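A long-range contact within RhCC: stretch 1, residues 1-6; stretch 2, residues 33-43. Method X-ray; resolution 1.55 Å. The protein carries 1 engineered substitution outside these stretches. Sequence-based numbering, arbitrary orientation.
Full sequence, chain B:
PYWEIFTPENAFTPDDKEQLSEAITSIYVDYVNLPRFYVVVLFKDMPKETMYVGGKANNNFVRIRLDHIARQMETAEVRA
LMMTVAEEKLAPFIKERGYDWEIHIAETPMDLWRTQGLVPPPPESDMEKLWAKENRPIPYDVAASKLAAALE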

# COMPACT_ATOMS: atom_id res chain seq x y z
N PRO B 1 -4.54 11.40 6.20
CA PRO B 1 -4.65 10.65 4.94
C PRO B 1 -3.30 10.48 4.28
O PRO B 1 -2.43 11.35 4.37
N TYR B 2 -3.14 9.36 3.60
CA TYR B 2 -1.88 9.03 2.96
C TYR B 2 -2.10 8.83 1.48
O TYR B 2 -2.69 7.84 1.08
N TRP B 3 -1.64 9.78 0.66
CA TRP B 3 -1.85 9.71 -0.79
C TRP B 3 -0.58 9.39 -1.55
O TRP B 3 0.47 9.97 -1.29
N GLU B 4 -0.70 8.49 -2.52
CA GLU B 4 0.35 8.24 -3.48
C GLU B 4 -0.13 8.61 -4.86
O GLU B 4 -1.17 8.12 -5.28
N ILE B 5 0.62 9.45 -5.56
CA ILE B 5 0.27 9.79 -6.93
C ILE B 5 1.42 9.42 -7.86
O ILE B 5 2.49 10.01 -7.81
N PHE B 6 1.19 8.39 -8.66
CA PHE B 6 2.18 7.88 -9.61
C PHE B 6 1.95 8.51 -10.97
O PHE B 6 0.90 8.31 -11.56
N ASN B 33 -12.46 19.30 9.32
CA ASN B 33 -11.45 20.11 10.02
C ASN B 33 -10.30 19.29 10.58
O ASN B 33 -9.94 19.37 11.76
N LEU B 34 -9.72 18.47 9.72
CA LEU B 34 -8.53 17.74 10.05
C LEU B 34 -7.35 18.71 10.09
O LEU B 34 -7.30 19.67 9.31
N PRO B 35 -6.41 18.47 11.00
CA PRO B 35 -5.15 19.21 10.96
C PRO B 35 -4.52 19.07 9.58
O PRO B 35 -4.51 17.95 9.04
N ARG B 36 -4.05 20.17 9.01
CA ARG B 36 -3.56 20.14 7.64
C ARG B 36 -2.43 19.13 7.50
O ARG B 36 -2.37 18.40 6.50
N PHE B 37 -1.55 19.05 8.50
CA PHE B 37 -0.37 18.22 8.37
C PHE B 37 -0.66 16.71 8.40
O PHE B 37 0.24 15.93 8.08
N TYR B 38 -1.88 16.30 8.77
CA TYR B 38 -2.32 14.90 8.60
C TYR B 38 -2.28 14.48 7.13
O TYR B 38 -2.09 13.30 6.83
N VAL B 39 -2.49 15.43 6.22
CA VAL B 39 -2.61 15.11 4.80
C VAL B 39 -1.23 15.04 4.13
O VAL B 39 -0.58 16.06 3.89
N VAL B 40 -0.83 13.82 3.80
CA VAL B 40 0.47 13.56 3.18
C VAL B 40 0.24 13.11 1.73
O VAL B 40 -0.57 12.20 1.46
N VAL B 41 0.92 13.77 0.80
CA VAL B 41 0.83 13.40 -0.61
C VAL B 41 2.23 13.10 -1.15
O VAL B 41 3.13 13.96 -1.15
N LEU B 42 2.43 11.87 -1.60
CA LEU B 42 3.72 11.47 -2.13
C LEU B 42 3.64 11.38 -3.65
O LEU B 42 2.87 10.58 -4.19
N PHE B 43 4.42 12.22 -4.34
CA PHE B 43 4.49 12.18 -5.80
C PHE B 43 5.60 11.26 -6.27
O PHE B 43 6.76 11.39 -5.86

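Strands 2-6 and 40-43 lie side by side and parallel, so their side chains alternate between the two faces of one sheet, and packing occurs between neighbours on the same face. Four backbone hydrogen bonds set the register; in one, Trp-3 N donates to Val-40 O at 2.8 Å.

On the face of Tyr-2, Glu-4, Val-40 and Leu-42, Leu-42 (m, t) reaches Tyr-2 with its CD1 methyl. The tyrosine, with chi1 t, swings its ring nearer the partner strand, and its CE1 meets Leu-42 CD1 at 3.6 Å. Its OH and both carboxylate oxygens of Glu-4 find hydrogen-bond partners elsewhere in the structure, so these polar ends are satisfied although buried.

On the other face, Val-41 (t) sets both methyls against Trp-3 CB, CG2 at 4.0 Å and CG1 at 4.2 Å, and CG1 also meets Ile-5 CD1 at 3.8 Å; the beta-branch gives a short side chain breadth. Trp-3 (m) leads its indole away. CD1 of Ile-5 (m, t) rests in the notch where Val-41 and the Phe-43 ring adjoin, 3.8 Å from Val-41 CG1 and 3.9 Å from Phe-43 CE1.

At the start of the chain, the compact ring of Pro-1 fits a hollow: its CD lies 3.8 Å from Leu-34 CD2, 3.9 Å from Tyr-38 CB and 4.0 Å from Val-39 CG2.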

# COMPACT_ATOMS: atom_id res chain seq x y z
CB PRO B 1 -5.58 11.53 4.09
CG PRO B 1 -6.33 12.35 5.09
CD PRO B 1 -5.36 12.62 6.18
CB TYR B 2 -1.33 7.77 3.62
CG TYR B 2 -0.15 7.13 2.96
CD1 TYR B 2 1.13 7.63 3.15
CD2 TYR B 2 -0.30 5.98 2.19
CE1 TYR B 2 2.23 7.02 2.57
CE2 TYR B 2 0.79 5.37 1.60
CZ TYR B 2 2.05 5.90 1.79
OH TYR B 2 3.16 5.30 1.24
CB TRP B 3 -2.40 11.03 -1.33
CG TRP B 3 -3.82 11.36 -1.02
CD1 TRP B 3 -4.39 11.47 0.22
CD2 TRP B 3 -4.83 11.69 -1.97
NE1 TRP B 3 -5.72 11.82 0.08
CE2 TRP B 3 -6.00 11.96 -1.25
CE3 TRP B 3 -4.85 11.75 -3.37
CZ2 TRP B 3 -7.20 12.31 -1.88
CZ3 TRP B 3 -6.04 12.10 -4.00
CH2 TRP B 3 -7.20 12.36 -3.25
CB GLU B 4 0.74 6.78 -3.48
CG GLU B 4 1.47 6.30 -2.27
CD GLU B 4 1.66 4.80 -2.33
OE1 GLU B 4 0.64 4.08 -2.34
OE2 GLU B 4 2.82 4.35 -2.43
CB ILE B 5 -0.10 11.29 -7.05
CG1 ILE B 5 -1.26 11.59 -6.09
CG2 ILE B 5 -0.47 11.64 -8.49
CD1 ILE B 5 -1.75 13.02 -6.09
CB PHE B 6 2.06 6.36 -9.73
CG PHE B 6 2.33 5.61 -8.45
CD1 PHE B 6 3.61 5.20 -8.14
CD2 PHE B 6 1.28 5.27 -7.60
CE1 PHE B 6 3.86 4.48 -6.99
CE2 PHE B 6 1.53 4.56 -6.44
CZ PHE B 6 2.82 4.17 -6.12
CB ASN B 33 -12.09 20.94 11.15
CG ASN B 33 -11.12 21.97 11.74
OD1 ASN B 33 -10.44 22.69 11.00
ND2 ASN B 33 -11.07 22.05 13.06
CB LEU B 34 -8.28 16.65 9.00
CG LEU B 34 -8.06 15.21 9.44
CD1 LEU B 34 -9.15 14.81 10.40
CD2 LEU B 34 -8.04 14.29 8.23
CB PRO B 35 -4.29 18.54 12.04
CG PRO B 35 -5.29 17.89 12.96
CD PRO B 35 -6.46 17.50 12.11
CB ARG B 36 -3.10 21.52 7.20
CG ARG B 36 -4.20 22.56 7.17
CD ARG B 36 -3.60 23.91 6.83
NE ARG B 36 -2.91 23.82 5.56
CZ ARG B 36 -3.50 23.99 4.38
NH1 ARG B 36 -2.80 23.87 3.27
NH2 ARG B 36 -4.79 24.29 4.33
CB PHE B 37 0.67 18.55 9.46
CG PHE B 37 0.25 18.17 10.85
CD1 PHE B 37 0.54 16.91 11.36
CD2 PHE B 37 -0.40 19.09 11.65
CE1 PHE B 37 0.15 16.58 12.65
CE2 PHE B 37 -0.78 18.75 12.94
CZ PHE B 37 -0.50 17.50 13.43
CB TYR B 38 -3.75 14.66 9.11
CG TYR B 38 -3.93 14.53 10.61
CD1 TYR B 38 -2.90 14.79 11.49
CD2 TYR B 38 -5.16 14.15 11.13
CE1 TYR B 38 -3.08 14.69 12.85
CE2 TYR B 38 -5.36 14.04 12.49
CZ TYR B 38 -4.32 14.31 13.34
OH TYR B 38 -4.52 14.21 14.69
CB VAL B 39 -3.51 16.13 4.07
CG1 VAL B 39 -3.87 15.62 2.68
CG2 VAL B 39 -4.78 16.38 4.85
CB VAL B 40 1.26 12.49 3.96
CG1 VAL B 40 2.53 12.11 3.22
CG2 VAL B 40 1.58 12.98 5.38
CB VAL B 41 0.17 14.50 -1.47
CG1 VAL B 41 0.07 14.02 -2.91
CG2 VAL B 41 -1.22 14.85 -0.96
CB LEU B 42 4.17 10.12 -1.53
CG LEU B 42 4.11 9.97 -0.00
CD1 LEU B 42 4.63 8.60 0.42
CD2 LEU B 42 4.90 11.08 0.68
CB PHE B 43 4.71 13.58 -6.37
CG PHE B 43 3.53 14.47 -6.20
CD1 PHE B 43 2.49 14.43 -7.11
CD2 PHE B 43 3.44 15.33 -5.13
CE1 PHE B 43 1.37 15.22 -6.95
CE2 PHE B 43 2.34 16.14 -4.96
CZ PHE B 43 1.30 16.09 -5.89